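Long-range contacts in Rna-directed RNA polymerase (Infectious pancreatic necrosis virus, PDB 3ZED), which probably copies the viral RNA genome as an RNA-dependent RNA polymerase, adding ribonucleotides to a growing strand, and occurs both free and covalently attached to the genomic RNA: residues A75-L80 against A220-I225; P536-L541 against P548-G553; D654-M659 against I669-P674. All coordinates share one frame; numbering follows the deposited sequence.

The three contacts follow one another along the chain without overlapping. Contact 1 joins two distant parts of the palm region, 140 residues apart. Contacts 2 and 3 both lie in the thumb domain, and each closes a short loop whose intervening residues form no helix or strand. Contact 2 sits between helix 524-533 and strand 556-560, contact 3 between helices 650-654 and 677-683. Their centres are about 25 Å apart, and helices 625-645 and 677-683 run near them. Contact 1 is about 59 Å from contact 2 and about 39 Å from contact 3, centre to centre. It brings the end of helix 73-76 against the turn that leads into strand 225-226.

Contact 1: residues A75-L80 against A220-I225; sequences AALPRL and APSWLI
R79 and W223 meet through matching first torsions: each CG lies anti to its own carbonyl carbon, beside the backbone N (chi1 -75° in both). The R79 chain then bends at chi3 (61°), which places NE over the indole. The guanidinium lies flat on W223, with the two planes 9° apart. R79 CZ is 3.9 Å from the centroid of the six-membered ring, a cation-pi contact over the face. On the other side of NE, R79 CD sits over the five-membered ring, 3.5 Å from its centroid, as a CH-pi contact. The indole thus meets both the charged group and the methylene before it.

Two waters lie in the guanidinium plane and help fix its rotation. One accepts from R79 NH2 at 2.7 Å and donates to W223 O and I225 O. The other accepts from R79 NE at 3.1 Å and donates to S222 O.

Beside this stack is an apolar patch. L80 CD2 touches I225 CG2 at 3.8 Å, and these two side chains cross at about a right angle. L77 CD2 reaches S222 CB at 4.1 Å. S222 OG is hydrogen-bonded to D268 OD2.

The contact joins two chain-distant parts of the palm region of the birnavirus polymerase. L77 follows the end of helix 73-76. The 3-10 turn 221-224 leads into strand 225-226. P221 packs on helices 260-278 and 326-340, and I225 touches L264 of helix 260-278.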
# COMPACT_ATOMS: atom_id res chain seq x y z
N ALA B 75 -25.54 23.89 -9.07
CA ALA B 75 -24.98 25.14 -8.56
C ALA B 75 -23.55 24.95 -8.08
O ALA B 75 -22.70 25.79 -8.39
CB ALA B 75 -25.84 25.67 -7.42
N ALA B 76 -23.27 23.85 -7.35
CA ALA B 76 -21.94 23.56 -6.80
C ALA B 76 -20.95 23.11 -7.88
O ALA B 76 -19.78 23.49 -7.81
CB ALA B 76 -22.02 22.51 -5.71
N LEU B 77 -21.41 22.31 -8.86
CA LEU B 77 -20.59 21.84 -9.97
C LEU B 77 -21.28 22.21 -11.30
O LEU B 77 -21.92 21.34 -11.91
CB LEU B 77 -20.33 20.32 -9.87
CG LEU B 77 -19.58 19.83 -8.62
CD1 LEU B 77 -19.65 18.34 -8.52
CD2 LEU B 77 -18.13 20.29 -8.61
N PRO B 78 -21.20 23.50 -11.73
CA PRO B 78 -21.90 23.91 -12.97
C PRO B 78 -21.39 23.23 -14.23
O PRO B 78 -22.20 22.94 -15.12
CB PRO B 78 -21.66 25.42 -13.03
CG PRO B 78 -21.33 25.82 -11.64
CD PRO B 78 -20.54 24.66 -11.10
N ARG B 79 -20.08 22.96 -14.31
CA ARG B 79 -19.43 22.28 -15.43
C ARG B 79 -19.97 20.85 -15.66
O ARG B 79 -19.87 20.32 -16.76
CB ARG B 79 -17.92 22.20 -15.18
CG ARG B 79 -17.17 23.50 -15.38
CD ARG B 79 -15.66 23.32 -15.19
NE ARG B 79 -15.02 22.38 -16.12
CZ ARG B 79 -14.50 22.71 -17.30
NH1 ARG B 79 -14.53 23.97 -17.71
NH2 ARG B 79 -13.95 21.78 -18.07
N LEU B 80 -20.53 20.22 -14.60
CA LEU B 80 -21.03 18.85 -14.64
C LEU B 80 -22.57 18.78 -14.55
O LEU B 80 -23.11 17.80 -14.03
CB LEU B 80 -20.40 18.02 -13.50
CG LEU B 80 -18.87 17.97 -13.39
CD1 LEU B 80 -18.46 17.23 -12.15
CD2 LEU B 80 -18.24 17.29 -14.60
N ALA B 220 -8.45 21.85 -10.70
CA ALA B 220 -9.35 21.31 -9.69
C ALA B 220 -9.76 19.89 -10.13
O ALA B 220 -9.94 19.68 -11.34
CB ALA B 220 -10.57 22.22 -9.54
N PRO B 221 -9.90 18.91 -9.22
CA PRO B 221 -10.22 17.54 -9.66
C PRO B 221 -11.42 17.38 -10.60
O PRO B 221 -11.31 16.59 -11.54
CB PRO B 221 -10.49 16.81 -8.34
CG PRO B 221 -9.63 17.52 -7.37
CD PRO B 221 -9.68 18.97 -7.77
N SER B 222 -12.56 18.10 -10.36
CA SER B 222 -13.77 17.99 -11.19
C SER B 222 -13.52 18.36 -12.66
O SER B 222 -14.27 17.90 -13.54
CB SER B 222 -14.89 18.87 -10.64
OG SER B 222 -14.57 20.25 -10.73
N TRP B 223 -12.49 19.19 -12.94
CA TRP B 223 -12.15 19.63 -14.29
C TRP B 223 -11.47 18.50 -15.11
O TRP B 223 -11.25 18.66 -16.30
CB TRP B 223 -11.26 20.88 -14.23
CG TRP B 223 -12.00 22.13 -13.87
CD1 TRP B 223 -12.77 22.35 -12.78
CD2 TRP B 223 -11.95 23.38 -14.59
NE1 TRP B 223 -13.24 23.65 -12.77
CE2 TRP B 223 -12.72 24.31 -13.85
CE3 TRP B 223 -11.31 23.81 -15.76
CZ2 TRP B 223 -12.91 25.64 -14.28
CZ3 TRP B 223 -11.49 25.12 -16.19
CH2 TRP B 223 -12.28 26.02 -15.45
N LEU B 224 -11.14 17.37 -14.46
CA LEU B 224 -10.53 16.21 -15.11
C LEU B 224 -11.64 15.28 -15.69
O LEU B 224 -11.33 14.28 -16.35
CB LEU B 224 -9.61 15.47 -14.12
CG LEU B 224 -8.12 15.85 -14.14
CD1 LEU B 224 -7.89 17.33 -13.76
CD2 LEU B 224 -7.31 14.92 -13.25
N ILE B 225 -12.92 15.65 -15.47
CA ILE B 225 -14.07 14.94 -15.99
C ILE B 225 -14.49 15.62 -17.28
O ILE B 225 -14.82 16.81 -17.30
CB ILE B 225 -15.28 14.80 -15.01
CG1 ILE B 225 -14.91 14.07 -13.72
CG2 ILE B 225 -16.47 14.10 -15.72
CD1 ILE B 225 -15.76 14.47 -12.56
O HOH W 1 -13.29 19.22 -17.69
O HOH W 2 -15.75 19.78 -14.52

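Contact 2: residues P536-L541 against P548-G553; sequences PQDGYL and PPIRPG
D538 OD2 and I550 N form the direct hydrogen bond of this contact, 3.1 Å long with an N-H...O angle of 157°. The oxygen uses its syn lone pair, on the side of the other carboxylate oxygen. The first torsion of D538 (chi1 62°) sets CG between its own backbone N and carbonyl carbon, which brings the carboxylate round to the 548-553 arm. The same OD2 also lies 3.4 Å from P549 CA.

Water extends the grip of this carboxylate. One water donates to D538 OD1 and accepts from R551 N at 2.7 Å. Another donates to D538 OD2 and to P548 O, the latter at 2.6 Å. A single side chain therefore holds two backbone N-H groups and a carbonyl, two of the three through water.

The two segments are the arms of an irregular loop between helix 524-533 and strand 556-560 in the thumb. Residues 548-553 include three prolines, P548, P549 and P552. G539 has a positive phi (91°), and a CB there would come tight against P548 C and P549 N.

Apolar packing is tightest where P536 CG meets P549 CB at 3.5 Å, the two rings crossing obliquely. The Y540 ring approaches P548 more loosely, with CE2 4.4 Å from P548 CD. Y540 OH is hydrogen-bonded to E628 OE2 on helix 625-645.

The P536 ring also makes van der Waals contacts with the backbone: CG lies 3.6 Å from R551 O, and P536 CD is 3.7 Å from G553 N.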
# COMPACT_ATOMS: atom_id res chain seq x y z
N PRO B 536 9.60 -33.95 -6.95
CA PRO B 536 8.99 -35.27 -7.17
C PRO B 536 8.84 -35.61 -8.63
O PRO B 536 8.79 -34.73 -9.48
CB PRO B 536 7.62 -35.17 -6.50
CG PRO B 536 7.56 -33.83 -5.86
CD PRO B 536 8.67 -32.97 -6.36
N GLN B 537 8.80 -36.92 -8.91
CA GLN B 537 8.60 -37.43 -10.26
C GLN B 537 7.10 -37.67 -10.50
O GLN B 537 6.65 -37.75 -11.64
CB GLN B 537 9.39 -38.74 -10.44
CG GLN B 537 10.90 -38.55 -10.37
CD GLN B 537 11.51 -38.19 -11.71
OE1 GLN B 537 10.83 -38.05 -12.73
NE2 GLN B 537 12.83 -38.03 -11.74
N ASP B 538 6.34 -37.78 -9.43
CA ASP B 538 4.91 -38.06 -9.52
C ASP B 538 4.04 -36.83 -9.25
O ASP B 538 4.32 -36.02 -8.36
CB ASP B 538 4.53 -39.17 -8.51
CG ASP B 538 4.78 -38.81 -7.05
OD1 ASP B 538 5.94 -38.54 -6.70
OD2 ASP B 538 3.80 -38.78 -6.28
N GLY B 539 2.93 -36.75 -9.99
CA GLY B 539 1.94 -35.73 -9.76
C GLY B 539 2.09 -34.44 -10.52
O GLY B 539 2.78 -34.38 -11.54
N TYR B 540 1.37 -33.43 -10.03
CA TYR B 540 1.25 -32.08 -10.57
C TYR B 540 2.62 -31.48 -10.86
O TYR B 540 3.51 -31.48 -10.00
CB TYR B 540 0.54 -31.17 -9.56
CG TYR B 540 -0.96 -31.36 -9.36
CD1 TYR B 540 -1.84 -31.27 -10.44
CD2 TYR B 540 -1.50 -31.43 -8.08
CE1 TYR B 540 -3.22 -31.32 -10.25
CE2 TYR B 540 -2.88 -31.47 -7.88
CZ TYR B 540 -3.74 -31.41 -8.96
OH TYR B 540 -5.09 -31.48 -8.74
N LEU B 541 2.77 -30.98 -12.10
CA LEU B 541 3.96 -30.28 -12.59
C LEU B 541 5.21 -31.16 -12.51
O LEU B 541 6.32 -30.63 -12.52
CB LEU B 541 4.16 -28.93 -11.83
CG LEU B 541 3.00 -27.91 -11.96
CD1 LEU B 541 3.24 -26.67 -11.12
CD2 LEU B 541 2.76 -27.50 -13.43
N PRO B 548 -1.51 -34.67 -6.14
CA PRO B 548 -0.39 -34.06 -5.42
C PRO B 548 0.76 -35.07 -5.32
O PRO B 548 0.50 -36.26 -5.42
CB PRO B 548 -0.99 -33.76 -4.04
CG PRO B 548 -2.05 -34.84 -3.86
CD PRO B 548 -2.64 -34.99 -5.23
N PRO B 549 2.04 -34.67 -5.12
CA PRO B 549 3.08 -35.69 -4.94
C PRO B 549 2.86 -36.40 -3.59
O PRO B 549 2.30 -35.80 -2.67
CB PRO B 549 4.37 -34.87 -4.93
CG PRO B 549 3.95 -33.53 -4.38
CD PRO B 549 2.57 -33.30 -4.93
N ILE B 550 3.27 -37.66 -3.48
CA ILE B 550 3.16 -38.40 -2.21
C ILE B 550 4.13 -37.74 -1.23
O ILE B 550 3.76 -37.44 -0.10
CB ILE B 550 3.42 -39.92 -2.42
CG1 ILE B 550 2.31 -40.51 -3.33
CG2 ILE B 550 3.47 -40.65 -1.06
CD1 ILE B 550 2.66 -41.67 -4.13
N ARG B 551 5.34 -37.43 -1.71
CA ARG B 551 6.38 -36.76 -0.94
C ARG B 551 6.83 -35.47 -1.68
O ARG B 551 7.62 -35.54 -2.64
CB ARG B 551 7.57 -37.72 -0.69
CG ARG B 551 8.54 -37.27 0.40
CD ARG B 551 9.71 -38.23 0.50
NE ARG B 551 9.30 -39.59 0.87
CZ ARG B 551 9.25 -40.04 2.12
NH1 ARG B 551 9.56 -39.25 3.14
NH2 ARG B 551 8.87 -41.30 2.36
N PRO B 552 6.30 -34.29 -1.28
CA PRO B 552 6.73 -33.02 -1.90
C PRO B 552 8.24 -32.78 -1.79
O PRO B 552 8.90 -33.23 -0.84
CB PRO B 552 5.99 -31.94 -1.09
CG PRO B 552 4.92 -32.64 -0.38
CD PRO B 552 5.36 -34.05 -0.17
N GLY B 553 8.77 -32.06 -2.77
CA GLY B 553 10.17 -31.68 -2.79
C GLY B 553 10.44 -30.54 -1.83
O GLY B 553 9.50 -29.89 -1.34
O HOH W 3 6.68 -38.27 -3.94
O HOH W 4 1.22 -38.26 -6.92

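Contact 3: residues D654-M659 against I669-P674; sequences DDWNNM and ITLSEP
D654 and T670 bring their backbones within 4.4 Å, CA to CA, while the touching parts of the two segments run 127° apart. The contact closes a loop of the thumb between helices 650-654 and 677-683. A water lies near both D654 O and I669 O, but it cannot serve every acceptor around it.

W656 is the main side chain. Its NE1 donates to I669 O at 2.9 Å, with a bent N-H...O angle of 135°. The oxygen lies near the indole plane, but the donor stands above the carbonyl plane. L671 CG sits over one face, 3.5 Å from the centroid of the five-membered ring, as a CH-pi contact. On the opposite face is N657 ND2, hydrogen-bonded to G663 O and L666 O. I669 CD1 reaches W656 CZ2 at 3.7 Å. The tryptophan also packs on V611 of helix 604-621.

The polar end is built round D654. Its side chain runs beside that of T670, both pointing the same way. T670 OG1 lies anti to its backbone N (chi1 173°) and donates to D654 OD1; the modelled 2.5 Å is very short and its exact value doubtful. T670 OG1 accepts a weak bond of 3.3 Å from S672 N.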
# COMPACT_ATOMS: atom_id res chain seq x y z
N ASP B 654 -16.21 -17.70 -13.43
CA ASP B 654 -15.33 -17.07 -14.43
C ASP B 654 -14.74 -15.81 -13.82
O ASP B 654 -13.53 -15.56 -13.95
CB ASP B 654 -16.08 -16.74 -15.75
CG ASP B 654 -16.55 -17.91 -16.61
OD1 ASP B 654 -15.80 -18.90 -16.74
OD2 ASP B 654 -17.64 -17.79 -17.23
N ASP B 655 -15.58 -15.01 -13.14
CA ASP B 655 -15.12 -13.78 -12.48
C ASP B 655 -14.92 -14.03 -10.96
O ASP B 655 -15.40 -13.26 -10.14
CB ASP B 655 -16.09 -12.62 -12.75
CG ASP B 655 -16.44 -12.42 -14.22
OD1 ASP B 655 -15.51 -12.43 -15.06
OD2 ASP B 655 -17.64 -12.25 -14.52
N TRP B 656 -14.19 -15.12 -10.61
CA TRP B 656 -13.92 -15.57 -9.23
C TRP B 656 -13.00 -14.64 -8.42
O TRP B 656 -13.01 -14.71 -7.19
CB TRP B 656 -13.29 -16.97 -9.25
CG TRP B 656 -11.89 -17.01 -9.80
CD1 TRP B 656 -11.52 -17.16 -11.10
CD2 TRP B 656 -10.67 -16.92 -9.04
NE1 TRP B 656 -10.16 -17.19 -11.21
CE2 TRP B 656 -9.60 -17.01 -9.97
CE3 TRP B 656 -10.37 -16.75 -7.67
CZ2 TRP B 656 -8.27 -16.91 -9.57
CZ3 TRP B 656 -9.04 -16.67 -7.28
CH2 TRP B 656 -8.01 -16.75 -8.22
N ASN B 657 -12.20 -13.82 -9.10
CA ASN B 657 -11.17 -12.95 -8.52
C ASN B 657 -11.70 -12.03 -7.42
O ASN B 657 -11.07 -11.93 -6.37
CB ASN B 657 -10.48 -12.14 -9.63
CG ASN B 657 -9.88 -13.06 -10.67
OD1 ASN B 657 -10.56 -13.56 -11.57
ND2 ASN B 657 -8.62 -13.42 -10.49
N ASN B 658 -12.86 -11.39 -7.65
CA ASN B 658 -13.50 -10.47 -6.70
C ASN B 658 -14.02 -11.19 -5.43
O ASN B 658 -14.19 -10.54 -4.40
CB ASN B 658 -14.64 -9.68 -7.37
CG ASN B 658 -15.35 -10.43 -8.46
OD1 ASN B 658 -15.04 -10.28 -9.65
ND2 ASN B 658 -16.28 -11.29 -8.08
N MET B 659 -14.26 -12.51 -5.50
CA MET B 659 -14.72 -13.36 -4.39
C MET B 659 -13.58 -13.95 -3.54
O MET B 659 -13.84 -14.59 -2.51
CB MET B 659 -15.52 -14.54 -4.95
CG MET B 659 -16.80 -14.17 -5.62
SD MET B 659 -17.80 -15.64 -5.83
CE MET B 659 -19.40 -14.90 -5.86
N ILE B 669 -7.70 -16.32 -15.34
CA ILE B 669 -8.06 -17.74 -15.23
C ILE B 669 -9.52 -17.86 -14.76
O ILE B 669 -10.03 -16.97 -14.08
CB ILE B 669 -7.09 -18.58 -14.36
CG1 ILE B 669 -7.23 -18.28 -12.87
CG2 ILE B 669 -5.65 -18.45 -14.82
CD1 ILE B 669 -7.47 -19.43 -12.10
N THR B 670 -10.17 -18.96 -15.16
CA THR B 670 -11.56 -19.24 -14.80
C THR B 670 -11.63 -20.52 -13.95
O THR B 670 -10.88 -21.47 -14.20
CB THR B 670 -12.46 -19.31 -16.05
OG1 THR B 670 -13.76 -19.75 -15.65
CG2 THR B 670 -11.93 -20.26 -17.13
N LEU B 671 -12.55 -20.53 -12.97
CA LEU B 671 -12.75 -21.67 -12.08
C LEU B 671 -14.05 -22.42 -12.40
O LEU B 671 -14.49 -23.24 -11.59
CB LEU B 671 -12.72 -21.23 -10.60
CG LEU B 671 -11.44 -20.53 -10.09
CD1 LEU B 671 -11.50 -20.34 -8.57
CD2 LEU B 671 -10.21 -21.30 -10.45
N SER B 672 -14.65 -22.18 -13.60
CA SER B 672 -15.89 -22.84 -14.05
C SER B 672 -15.68 -24.34 -14.22
O SER B 672 -16.58 -25.14 -13.92
CB SER B 672 -16.42 -22.21 -15.33
OG SER B 672 -15.48 -22.30 -16.38
N GLU B 673 -14.46 -24.74 -14.66
CA GLU B 673 -14.10 -26.16 -14.77
C GLU B 673 -13.16 -26.51 -13.60
O GLU B 673 -12.39 -25.64 -13.17
CB GLU B 673 -13.46 -26.49 -16.14
CG GLU B 673 -14.49 -26.72 -17.24
CD GLU B 673 -15.54 -27.79 -16.99
OE1 GLU B 673 -15.16 -28.97 -16.80
OE2 GLU B 673 -16.75 -27.46 -16.97
N PRO B 674 -13.25 -27.73 -13.03
CA PRO B 674 -12.37 -28.06 -11.88
C PRO B 674 -10.89 -27.95 -12.23
O PRO B 674 -10.49 -28.13 -13.39
CB PRO B 674 -12.72 -29.52 -11.55
CG PRO B 674 -14.04 -29.76 -12.19
CD PRO B 674 -14.11 -28.88 -13.39
O HOH W 5 -11.14 -14.59 -14.06